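Local coordinates for trwC protein (Escherichia coli, PDB 1QX0) that probably cuts one strand of plasmid DNA at the start of conjugative transfer, using the metal-binding relaxase domain of a longer protein, at residues 153-158 / 265-270; 17-22 / 146-151; 2-7 / 184-189. All coordinates share one frame; numbering follows the deposited sequence.

How the contacts relate
Strand 2-8 starts the chain and holds the first half of contact 3; residues 17-22, in the loop after helix 12-16, open contact 2. Strand 145-152 closes contact 2 and, directly after it, the loop 153-158 opens contact 1, so these two follow in series. Residues 184-189 then close contact 3, whose span therefore encloses contact 2 entirely but crosses contact 1, which closes last at 265-270. Contacts 2 and 3 reach the same antiparallel sheet, their centres about 19 Å apart. Contact 1 ties the loop between strands 145-152 and 158-171 to the linker of helices 255-264 and 274-287, and meets contact 2 where Arg156 packs on Asp21.

Contact 1. Residues 153-158 / 265-270; sequences SRERDP and SRAKKT. With nucleotides of chain A.
Arg154 and Arg266 lie across one another, the NE of Arg154 coming within 3.3 Å of the CD of Arg266. Their guanidinium planes are turned by 40°, with Arg266 over one face of the Arg154 group, offset toward its rim. Both lie beside the phosphate of DT25 of chain A: Arg154 CG is 3.4 Å from its OP1, and Arg266 turns its guanidinium edge to OP2, NH1 a long 3.7 Å away. A bend at chi3 (74°) turns the end of Arg154 aside, and its NE gives a 2.7 Å bond to a water that donates to Ala267 O. Away from this pair, Glu155 OE2 rests 3.6 Å from Ala267 CB, and the methylenes of Lys269 pack on the turn, CD 3.7 Å from Arg154 O. Arg156 adds a weak bond from NH2 to Thr270 O, 3.5 Å long; its NH1 is bonded to Thr152. One shell out, Ser153 OG accepts from Glu155 N at 3.0 Å, an ST turn within the type I turn of Ser153 to Arg156, and Trp281 holds Arg156 O. The turn belongs to the loop of a beta hairpin whose two strands carry His150, His161 and His163, the three-histidine metal site of the relaxase domain.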
loop_
_atom_site.group_PDB
_atom_site.type_symbol
_atom_site.label_atom_id
_atom_site.label_comp_id
_atom_site.label_asym_id
_atom_site.label_seq_id
_atom_site.Cartn_x
_atom_site.Cartn_y
_atom_site.Cartn_z
ATOM N N SER B 153 4.762 -11.261 -4.063
ATOM C CA SER B 153 3.340 -11.551 -4.034
ATOM C C SER B 153 3.115 -12.786 -3.182
ATOM O O SER B 153 4.075 -13.483 -2.811
ATOM C CB SER B 153 2.744 -11.723 -5.444
ATOM O OG SER B 153 2.930 -13.026 -5.983
ATOM N N ARG B 154 1.865 -13.060 -2.866
ATOM C CA ARG B 154 1.540 -14.298 -2.156
ATOM C C ARG B 154 1.972 -15.539 -2.960
ATOM O O ARG B 154 2.196 -16.577 -2.377
ATOM C CB ARG B 154 0.089 -14.319 -1.708
ATOM C CG ARG B 154 -0.204 -13.144 -0.760
ATOM C CD ARG B 154 -1.634 -13.072 -0.141
ATOM N NE ARG B 154 -1.864 -14.074 0.922
ATOM C CZ ARG B 154 -1.937 -13.807 2.225
ATOM N NH1 ARG B 154 -1.793 -12.564 2.676
ATOM N NH2 ARG B 154 -2.147 -14.797 3.088
ATOM N N GLU B 155 2.182 -15.412 -4.273
ATOM C CA GLU B 155 2.700 -16.547 -5.038
ATOM C C GLU B 155 4.218 -16.466 -5.228
ATOM O O GLU B 155 4.801 -17.259 -5.975
ATOM C CB GLU B 155 1.970 -16.719 -6.373
ATOM C CG GLU B 155 0.619 -17.432 -6.276
ATOM C CD GLU B 155 0.706 -18.881 -5.807
ATOM O OE1 GLU B 155 1.650 -19.572 -6.190
ATOM O OE2 GLU B 155 -0.162 -19.330 -5.028
ATOM N N ARG B 156 4.855 -15.521 -4.531
ATOM C CA ARG B 156 6.302 -15.353 -4.600
ATOM C C ARG B 156 6.766 -14.728 -5.922
ATOM O O ARG B 156 7.935 -14.785 -6.241
ATOM C CB ARG B 156 7.007 -16.694 -4.341
ATOM C CG ARG B 156 7.618 -16.878 -2.950
ATOM C CD ARG B 156 6.685 -16.667 -1.723
ATOM N NE ARG B 156 6.799 -15.300 -1.167
ATOM C CZ ARG B 156 6.971 -14.989 0.132
ATOM N NH1 ARG B 156 7.053 -13.709 0.499
ATOM N NH2 ARG B 156 7.051 -15.935 1.068
ATOM N N ASP B 157 5.856 -14.124 -6.694
ATOM C CA ASP B 157 6.267 -13.312 -7.848
ATOM C C ASP B 157 6.884 -11.983 -7.395
ATOM O O ASP B 157 6.616 -11.491 -6.301
ATOM C CB ASP B 157 5.087 -13.014 -8.771
ATOM C CG ASP B 157 4.633 -14.225 -9.554
ATOM O OD1 ASP B 157 5.493 -14.962 -10.091
ATOM O OD2 ASP B 157 3.414 -14.505 -9.672
ATOM N N PRO B 158 7.731 -11.396 -8.225
ATOM C CA PRO B 158 8.222 -10.048 -7.920
ATOM C C PRO B 158 6.964 -9.131 -7.913
ATOM O O PRO B 158 6.141 -9.249 -8.821
ATOM C CB PRO B 158 9.153 -9.748 -9.088
ATOM C CG PRO B 158 9.454 -11.051 -9.674
ATOM C CD PRO B 158 8.287 -11.937 -9.477
ATOM N N SER B 265 -9.105 -18.035 -4.018
ATOM C CA SER B 265 -8.142 -18.624 -4.970
ATOM C C SER B 265 -6.707 -18.686 -4.410
ATOM O O SER B 265 -5.795 -19.207 -5.060
ATOM C CB SER B 265 -8.155 -17.893 -6.311
ATOM O OG SER B 265 -7.451 -16.665 -6.219
ATOM N N ARG B 266 -6.515 -18.152 -3.205
ATOM C CA ARG B 266 -5.198 -18.152 -2.581
ATOM C C ARG B 266 -4.778 -19.548 -2.102
ATOM O O ARG B 266 -5.582 -20.292 -1.507
ATOM C CB ARG B 266 -5.150 -17.165 -1.423
ATOM C CG ARG B 266 -5.167 -15.736 -1.876
ATOM C CD ARG B 266 -4.447 -14.792 -0.957
ATOM N NE ARG B 266 -5.295 -14.348 0.148
ATOM C CZ ARG B 266 -5.924 -13.172 0.185
ATOM N NH1 ARG B 266 -5.814 -12.323 -0.832
ATOM N NH2 ARG B 266 -6.673 -12.848 1.230
ATOM N N ALA B 267 -3.527 -19.900 -2.397
ATOM C CA ALA B 267 -2.914 -21.115 -1.857
ATOM C C ALA B 267 -2.310 -20.872 -0.453
ATOM O O ALA B 267 -1.972 -19.731 -0.100
ATOM C CB ALA B 267 -1.866 -21.655 -2.824
ATOM N N LYS B 268 -2.207 -21.944 0.345
ATOM C CA LYS B 268 -1.500 -21.920 1.634
ATOM C C LYS B 268 0.011 -21.989 1.357
ATOM O O LYS B 268 0.485 -22.991 0.817
ATOM C CB LYS B 268 -1.942 -23.104 2.505
ATOM C CG LYS B 268 -3.263 -22.893 3.273
ATOM C CD LYS B 268 -4.273 -24.048 3.070
ATOM C CE LYS B 268 -3.947 -25.286 3.926
ATOM N NZ LYS B 268 -4.780 -25.372 5.168
ATOM N N LYS B 269 0.762 -20.939 1.710
ATOM C CA LYS B 269 2.157 -20.808 1.232
ATOM C C LYS B 269 3.271 -20.525 2.271
ATOM O O LYS B 269 3.166 -19.595 3.098
ATOM C CB LYS B 269 2.237 -19.779 0.095
ATOM C CG LYS B 269 3.305 -20.085 -0.952
ATOM C CD LYS B 269 2.687 -20.240 -2.333
ATOM C CE LYS B 269 2.277 -21.672 -2.602
ATOM N NZ LYS B 269 3.451 -22.522 -2.945
ATOM N N THR B 270 4.346 -21.314 2.157
ATOM C CA THR B 270 5.551 -21.220 2.987
ATOM C C THR B 270 6.412 -19.965 2.727
ATOM O O THR B 270 6.161 -19.207 1.780
ATOM C CB THR B 270 6.409 -22.505 2.773
ATOM O OG1 THR B 270 5.579 -23.664 2.934
ATOM C CG2 THR B 270 7.457 -22.690 3.874
ATOM P P DT A 25 -2.570 -10.994 -3.394
ATOM O OP1 DT A 25 -1.073 -11.190 -3.418
ATOM O OP2 DT A 25 -3.360 -12.221 -3.532
ATOM O "O5'" DT A 25 -3.147 -10.094 -2.198
ATOM C "C5'" DT A 25 -2.284 -9.463 -1.244
ATOM C "C4'" DT A 25 -3.068 -8.460 -0.417
ATOM O "O4'" DT A 25 -3.786 -9.152 0.638
ATOM C "C3'" DT A 25 -2.240 -7.464 0.371
ATOM O "O3'" DT A 25 -1.669 -6.451 -0.452
ATOM C "C2'" DT A 25 -3.301 -6.958 1.358
ATOM C "C1'" DT A 25 -3.961 -8.290 1.752
HETATM O O HOH W 1 -1.936 -16.716 0.465
#

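Contact 2. Residues 17-22 / 146-151; sequences SYYEDG and GKFRHE. With ZN (zinc ion), chain D.
His150 reaches Tyr18 through its ring edge: NE2 donates to Tyr18 O at 2.8 Å, nearly straight. The oxygen lies in the imidazole plane, whereas the donor stands 39° above the carbonyl plane, so the bond is in plane for the donor ring but off the acceptor's lone pairs. With one nitrogen occupied in this way, the other, ND1, binds the zinc ion at 2.1 Å, and the two bonds, at NE2 and ND1, together set the rotation of the ring. Asp21 lies over one face of the same ring, CB 4.1 Å from the centroid and close to the normal, its carboxylate stacked almost parallel to the imidazole; OD1 is hydrogen-bonded to Thr152, and the residue is poorly ordered. His161 and His163, on the neighbouring antiparallel strand 158-171, complete the protein ligands of the metal, with a water 2.5 Å from the zinc: the three-histidine site of relaxases in the Rep clan. Two residues before His150, Phe148 uses its ring face against Tyr18, whose CB comes 3.6 Å from Phe148 CG. With chi1 at -73°, the Tyr18 ring passes beyond Phe148 toward the metal ligands and stacks on His163. The far rim of Phe148 turns to Tyr19 instead: CE2 sits over one face of that ring, 3.6 Å from CE1, the two planes inclined at 59°.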
loop_
_atom_site.group_PDB
_atom_site.type_symbol
_atom_site.label_atom_id
_atom_site.label_comp_id
_atom_site.label_asym_id
_atom_site.label_seq_id
_atom_site.Cartn_x
_atom_site.Cartn_y
_atom_site.Cartn_z
ATOM N N SER B 17 2.411 -6.852 11.514
ATOM C CA SER B 17 3.287 -7.823 10.838
ATOM C C SER B 17 3.711 -7.367 9.432
ATOM O O SER B 17 4.291 -8.140 8.671
ATOM C CB SER B 17 2.616 -9.191 10.767
ATOM O OG SER B 17 1.808 -9.288 9.605
ATOM N N TYR B 18 3.417 -6.113 9.092
ATOM C CA TYR B 18 3.915 -5.516 7.860
ATOM C C TYR B 18 5.438 -5.328 7.898
ATOM O O TYR B 18 6.035 -4.806 6.970
ATOM C CB TYR B 18 3.156 -4.230 7.542
ATOM C CG TYR B 18 1.743 -4.476 7.045
ATOM C CD1 TYR B 18 1.411 -5.654 6.348
ATOM C CD2 TYR B 18 0.732 -3.539 7.272
ATOM C CE1 TYR B 18 0.104 -5.886 5.893
ATOM C CE2 TYR B 18 -0.581 -3.754 6.820
ATOM C CZ TYR B 18 -0.888 -4.926 6.135
ATOM O OH TYR B 18 -2.180 -5.140 5.691
ATOM N N TYR B 19 6.052 -5.801 8.981
ATOM C CA TYR B 19 7.500 -6.047 9.049
ATOM C C TYR B 19 7.928 -7.373 8.401
ATOM O O TYR B 19 9.052 -7.490 7.907
ATOM C CB TYR B 19 7.961 -6.065 10.504
ATOM C CG TYR B 19 7.975 -4.710 11.148
ATOM C CD1 TYR B 19 6.810 -4.169 11.683
ATOM C CD2 TYR B 19 9.150 -3.963 11.223
ATOM C CE1 TYR B 19 6.811 -2.916 12.282
ATOM C CE2 TYR B 19 9.165 -2.704 11.814
ATOM C CZ TYR B 19 7.990 -2.192 12.339
ATOM O OH TYR B 19 7.978 -0.959 12.935
ATOM N N GLU B 20 7.032 -8.359 8.400
ATOM C CA GLU B 20 7.398 -9.747 8.096
ATOM C C GLU B 20 7.928 -10.015 6.675
ATOM O O GLU B 20 9.021 -10.573 6.534
ATOM C CB GLU B 20 6.271 -10.705 8.486
ATOM C CG GLU B 20 6.042 -10.782 9.991
ATOM C CD GLU B 20 5.583 -12.157 10.448
ATOM O OE1 GLU B 20 6.161 -12.689 11.431
ATOM O OE2 GLU B 20 4.637 -12.704 9.825
ATOM N N ASP B 21 7.184 -9.631 5.634
ATOM C CA ASP B 21 7.737 -9.677 4.271
ATOM C C ASP B 21 8.634 -8.455 4.092
ATOM O O ASP B 21 8.234 -7.460 3.493
ATOM C CB ASP B 21 6.624 -9.731 3.198
ATOM C CG ASP B 21 7.165 -9.762 1.741
ATOM O OD1 ASP B 21 6.340 -9.974 0.822
ATOM O OD2 ASP B 21 8.359 -9.575 1.405
ATOM N N GLY B 22 9.850 -8.525 4.627
ATOM C CA GLY B 22 10.744 -7.384 4.570
ATOM C C GLY B 22 12.126 -7.631 5.128
ATOM O O GLY B 22 13.061 -6.901 4.797
ATOM N N GLY B 146 2.953 4.981 8.937
ATOM C CA GLY B 146 4.032 3.995 8.879
ATOM C C GLY B 146 3.969 3.301 7.534
ATOM O O GLY B 146 2.969 2.686 7.199
ATOM N N LYS B 147 5.029 3.431 6.758
ATOM C CA LYS B 147 5.112 2.875 5.422
ATOM C C LYS B 147 5.982 1.621 5.431
ATOM O O LYS B 147 7.106 1.636 5.959
ATOM C CB LYS B 147 5.734 3.905 4.478
ATOM C CG LYS B 147 5.019 5.258 4.390
ATOM C CD LYS B 147 5.680 6.098 3.280
ATOM C CE LYS B 147 6.973 6.768 3.758
ATOM N NZ LYS B 147 7.634 7.636 2.679
ATOM N N PHE B 148 5.464 0.543 4.828
ATOM C CA PHE B 148 6.147 -0.752 4.786
ATOM C C PHE B 148 6.247 -1.245 3.347
ATOM O O PHE B 148 5.262 -1.691 2.746
ATOM C CB PHE B 148 5.427 -1.769 5.697
ATOM C CG PHE B 148 5.227 -1.266 7.099
ATOM C CD1 PHE B 148 4.064 -0.559 7.449
ATOM C CD2 PHE B 148 6.228 -1.436 8.066
ATOM C CE1 PHE B 148 3.886 -0.066 8.756
ATOM C CE2 PHE B 148 6.063 -0.942 9.358
ATOM C CZ PHE B 148 4.883 -0.230 9.692
ATOM N N ARG B 149 7.445 -1.131 2.788
ATOM C CA ARG B 149 7.695 -1.553 1.414
ATOM C C ARG B 149 8.011 -3.052 1.359
ATOM O O ARG B 149 8.810 -3.569 2.150
ATOM C CB ARG B 149 8.830 -0.735 0.790
ATOM C CG ARG B 149 8.936 -0.900 -0.733
ATOM C CD ARG B 149 10.175 -0.318 -1.390
ATOM N NE ARG B 149 11.368 -0.925 -0.855
ATOM C CZ ARG B 149 12.398 -0.260 -0.339
ATOM N NH1 ARG B 149 13.427 -0.943 0.128
ATOM N NH2 ARG B 149 12.429 1.069 -0.315
ATOM N N HIS B 150 7.375 -3.735 0.407
ATOM C CA HIS B 150 7.468 -5.182 0.254
ATOM C C HIS B 150 7.797 -5.504 -1.193
ATOM O O HIS B 150 7.585 -4.677 -2.062
ATOM C CB HIS B 150 6.123 -5.798 0.614
ATOM C CG HIS B 150 5.802 -5.738 2.079
ATOM N ND1 HIS B 150 4.611 -6.189 2.592
ATOM C CD2 HIS B 150 6.532 -5.318 3.141
ATOM C CE1 HIS B 150 4.616 -6.043 3.908
ATOM N NE2 HIS B 150 5.772 -5.518 4.266
ATOM N N GLU B 151 8.278 -6.727 -1.453
ATOM C CA GLU B 151 8.803 -7.070 -2.775
ATOM C C GLU B 151 8.189 -8.295 -3.434
ATOM O O GLU B 151 8.518 -8.587 -4.581
ATOM C CB GLU B 151 10.344 -7.216 -2.726
ATOM C CG GLU B 151 11.066 -6.001 -2.166
ATOM C CD GLU B 151 12.586 -6.165 -2.077
ATOM O OE1 GLU B 151 13.090 -7.291 -2.329
ATOM O OE2 GLU B 151 13.276 -5.150 -1.757
HETATM ZN ZN ZN D . 2.904 -6.631 1.497
HETATM O O HOH W 2 1.007 -8.101 0.819
#

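Contact 3. Residues 2-7 / 184-189; sequences LSHMVL and EIVKAT. With SO4 (sulfate ion), chain C; nucleotides of chain A.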
loop_
_atom_site.group_PDB
_atom_site.type_symbol
_atom_site.label_atom_id
_atom_site.label_comp_id
_atom_site.label_asym_id
_atom_site.label_seq_id
_atom_site.Cartn_x
_atom_site.Cartn_y
_atom_site.Cartn_z
ATOM N N LEU B 2 -3.752 1.613 -6.538
ATOM C CA LEU B 2 -3.898 2.023 -5.157
ATOM C C LEU B 2 -5.193 1.440 -4.572
ATOM O O LEU B 2 -6.280 1.634 -5.099
ATOM C CB LEU B 2 -3.892 3.546 -5.060
ATOM C CG LEU B 2 -3.842 4.271 -3.694
ATOM C CD1 LEU B 2 -5.191 4.689 -3.280
ATOM C CD2 LEU B 2 -3.210 3.427 -2.595
ATOM N N SER B 3 -5.074 0.707 -3.486
ATOM C CA SER B 3 -6.282 0.307 -2.792
ATOM C C SER B 3 -6.258 0.769 -1.329
ATOM O O SER B 3 -5.200 1.065 -0.768
ATOM C CB SER B 3 -6.517 -1.201 -2.879
ATOM O OG SER B 3 -5.793 -1.809 -1.867
ATOM N N HIS B 4 -7.436 0.852 -0.738
ATOM C CA HIS B 4 -7.530 1.180 0.664
ATOM C C HIS B 4 -8.175 0.037 1.402
ATOM O O HIS B 4 -8.968 -0.710 0.839
ATOM C CB HIS B 4 -8.326 2.488 0.872
ATOM C CG HIS B 4 -9.778 2.370 0.530
ATOM N ND1 HIS B 4 -10.303 2.877 -0.632
ATOM C CD2 HIS B 4 -10.809 1.790 1.185
ATOM C CE1 HIS B 4 -11.598 2.631 -0.678
ATOM N NE2 HIS B 4 -11.931 1.964 0.406
HETATM N N MSE B 5 -7.831 -0.084 2.669
HETATM C CA MSE B 5 -8.608 -0.891 3.590
HETATM C C MSE B 5 -8.699 -0.221 4.952
HETATM O O MSE B 5 -7.688 -0.002 5.619
HETATM C CB MSE B 5 -8.008 -2.299 3.723
HETATM C CG MSE B 5 -8.929 -3.291 4.487
HETATM SE SE MSE B 5 -8.082 -4.995 4.598
HETATM C CE MSE B 5 -7.218 -5.006 2.785
ATOM N N VAL B 6 -9.908 0.094 5.382
ATOM C CA VAL B 6 -10.131 0.495 6.786
ATOM C C VAL B 6 -9.661 -0.607 7.740
ATOM O O VAL B 6 -10.044 -1.766 7.588
ATOM C CB VAL B 6 -11.609 0.783 7.052
ATOM C CG1 VAL B 6 -11.827 1.189 8.519
ATOM C CG2 VAL B 6 -12.103 1.888 6.096
ATOM N N LEU B 7 -8.811 -0.251 8.699
ATOM C CA LEU B 7 -8.283 -1.247 9.652
ATOM C C LEU B 7 -9.009 -1.173 11.009
ATOM O O LEU B 7 -9.198 -0.084 11.564
ATOM C CB LEU B 7 -6.791 -1.062 9.856
ATOM C CG LEU B 7 -5.668 -1.699 9.008
ATOM C CD1 LEU B 7 -6.094 -2.576 7.812
ATOM C CD2 LEU B 7 -4.665 -0.625 8.600
ATOM N N GLU B 184 -12.487 12.055 2.883
ATOM C CA GLU B 184 -11.824 12.661 1.728
ATOM C C GLU B 184 -10.661 11.840 1.194
ATOM O O GLU B 184 -10.378 11.889 0.010
ATOM C CB GLU B 184 -11.356 14.089 2.027
ATOM C CG GLU B 184 -12.491 15.038 2.363
ATOM C CD GLU B 184 -13.075 15.623 1.111
ATOM O OE1 GLU B 184 -14.275 15.350 0.834
ATOM O OE2 GLU B 184 -12.300 16.320 0.386
ATOM N N ILE B 185 -9.982 11.103 2.067
ATOM C CA ILE B 185 -8.929 10.189 1.613
ATOM C C ILE B 185 -9.541 8.950 0.922
ATOM O O ILE B 185 -9.175 8.624 -0.203
ATOM C CB ILE B 185 -8.004 9.849 2.761
ATOM C CG1 ILE B 185 -7.476 11.162 3.349
ATOM C CG2 ILE B 185 -6.850 8.883 2.307
ATOM C CD1 ILE B 185 -6.677 10.999 4.609
ATOM N N VAL B 186 -10.516 8.327 1.563
ATOM C CA VAL B 186 -11.166 7.132 1.053
ATOM C C VAL B 186 -11.823 7.357 -0.325
ATOM O O VAL B 186 -11.554 6.609 -1.283
ATOM C CB VAL B 186 -12.167 6.548 2.105
ATOM C CG1 VAL B 186 -12.953 5.366 1.544
ATOM C CG2 VAL B 186 -11.399 6.061 3.368
ATOM N N LYS B 187 -12.677 8.381 -0.417
ATOM C CA LYS B 187 -13.347 8.726 -1.667
ATOM C C LYS B 187 -12.394 9.277 -2.750
ATOM O O LYS B 187 -12.759 9.359 -3.928
ATOM C CB LYS B 187 -14.513 9.715 -1.396
ATOM C CG LYS B 187 -15.626 9.137 -0.480
ATOM C CD LYS B 187 -16.670 10.183 -0.116
ATOM C CE LYS B 187 -17.788 9.620 0.780
ATOM N NZ LYS B 187 -18.898 10.640 0.916
ATOM N N ALA B 188 -11.195 9.678 -2.349
ATOM C CA ALA B 188 -10.172 10.103 -3.306
ATOM C C ALA B 188 -9.230 8.969 -3.700
ATOM O O ALA B 188 -8.159 9.252 -4.236
ATOM C CB ALA B 188 -9.339 11.266 -2.734
ATOM N N THR B 189 -9.594 7.710 -3.452
ATOM C CA THR B 189 -8.665 6.571 -3.695
ATOM C C THR B 189 -8.224 6.514 -5.158
ATOM O O THR B 189 -7.036 6.319 -5.464
ATOM C CB THR B 189 -9.277 5.208 -3.320
ATOM O OG1 THR B 189 -9.352 5.050 -1.890
ATOM C CG2 THR B 189 -8.332 4.114 -3.715
HETATM S S SO4 C . -3.558 -5.245 -3.204
HETATM O O1 SO4 C . -4.064 -5.530 -1.863
HETATM O O2 SO4 C . -2.104 -5.338 -3.186
HETATM O O3 SO4 C . -3.990 -3.900 -3.590
HETATM O O4 SO4 C . -4.051 -6.246 -4.147
ATOM P P DA A 19 -17.746 5.833 -2.749
ATOM O OP1 DA A 19 -17.474 7.138 -3.375
ATOM O OP2 DA A 19 -18.920 5.084 -3.219
ATOM O "O5'" DA A 19 -16.463 4.942 -2.947
ATOM C "C5'" DA A 19 -15.192 5.526 -2.829
ATOM C "C4'" DA A 19 -14.106 4.483 -2.844
ATOM O "O4'" DA A 19 -14.360 3.532 -1.783
ATOM C "C3'" DA A 19 -14.016 3.625 -4.092
ATOM O "O3'" DA A 19 -12.699 3.100 -4.094
ATOM C "C2'" DA A 19 -15.036 2.518 -3.808
ATOM C "C1'" DA A 19 -14.709 2.257 -2.345
ATOM N N9 DA A 19 -15.806 1.816 -1.533
ATOM C C8 DA A 19 -17.145 1.829 -1.857
ATOM N N7 DA A 19 -17.918 1.374 -0.908
ATOM C C5 DA A 19 -17.048 1.043 0.098
ATOM C C6 DA A 19 -17.273 0.504 1.374
ATOM N N6 DA A 19 -18.495 0.222 1.836
ATOM N N1 DA A 19 -16.185 0.289 2.146
ATOM C C2 DA A 19 -14.960 0.567 1.657
ATOM N N3 DA A 19 -14.634 1.066 0.454
ATOM C C4 DA A 19 -15.736 1.295 -0.270
ATOM P P DT A 18 -21.582 2.567 1.106
ATOM O OP1 DT A 18 -22.608 2.917 0.097
ATOM O OP2 DT A 18 -21.119 1.180 1.269
ATOM O "O5'" DT A 18 -20.299 3.504 0.919
ATOM C "C5'" DT A 18 -20.484 4.869 0.641
ATOM C "C4'" DT A 18 -19.148 5.573 0.649
ATOM O "O4'" DT A 18 -18.513 5.453 1.949
ATOM C "C3'" DT A 18 -18.139 5.006 -0.337
ATOM O "O3'" DT A 18 -17.832 6.052 -1.192
ATOM C "C2'" DT A 18 -16.929 4.660 0.545
ATOM C "C1'" DT A 18 -17.148 5.585 1.738
ATOM N N1 DT A 18 -16.383 5.207 2.969
ATOM C C2 DT A 18 -15.667 6.183 3.629
ATOM O O2 DT A 18 -15.614 7.340 3.272
ATOM N N3 DT A 18 -14.986 5.750 4.738
ATOM C C4 DT A 18 -14.960 4.454 5.236
ATOM O O4 DT A 18 -14.322 4.183 6.238
ATOM C C5 DT A 18 -15.741 3.473 4.503
ATOM C C7 DT A 18 -15.810 2.030 4.938
ATOM C C6 DT A 18 -16.406 3.899 3.413
#
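His4 projects from strand 2-8 toward Thr189 and Val186, and each part of its side chain meets something different. Its CB lies 3.9 Å from Thr189 OG1. With chi1 at 68° the ring sits over the backbone, flanked by both the N and the carbonyl carbon, and points at residues 184-189 and the DNA. CG also faces Thr189 OG1. At the near edge ND1 donates to Thr189 OG1 over 2.7 Å, the hydroxyl being tilted 24° from the ring plane. CD2 lies near the Val186 CG1 methyl and the adenine N3 of DA19 of chain A, and CE1 is 3.1 Å from the sugar O4' of that nucleotide. At the tip NE2 donates to the base, 2.8 Å from N3 of the same DA19 and close to straight at 162°, a contact on the minor-groove edge of the adenine. Since both ring nitrogens act as donors, the imidazole may well carry a positive charge here.

One face of the ring is covered by Val186, whose CG1 is 3.9 Å from the centroid in a CH-pi contact. That methyl also packs on the neighbouring nucleotide, 3.5 Å from C2 of DT18 of chain A, so it lies between the histidine and the thymine base. Second-shell bonding sets Thr189 for its role: OG1 donates a hydrogen bond to Val186 O at 2.8 Å, and the same carbonyl also accepts a bond from Thr189 N within the type I turn from Val186 to Thr189. The other branch of the same side chain, CG2, packs against Leu2 CD1, 3.2 Å apart, tighter than usual. The arrangement joins the edge strand 2-8 to helix 183-186 and the start of helix 189-207, and together they form part of the DNA-binding surface of this relaxase domain, probably where it receives single-stranded DNA.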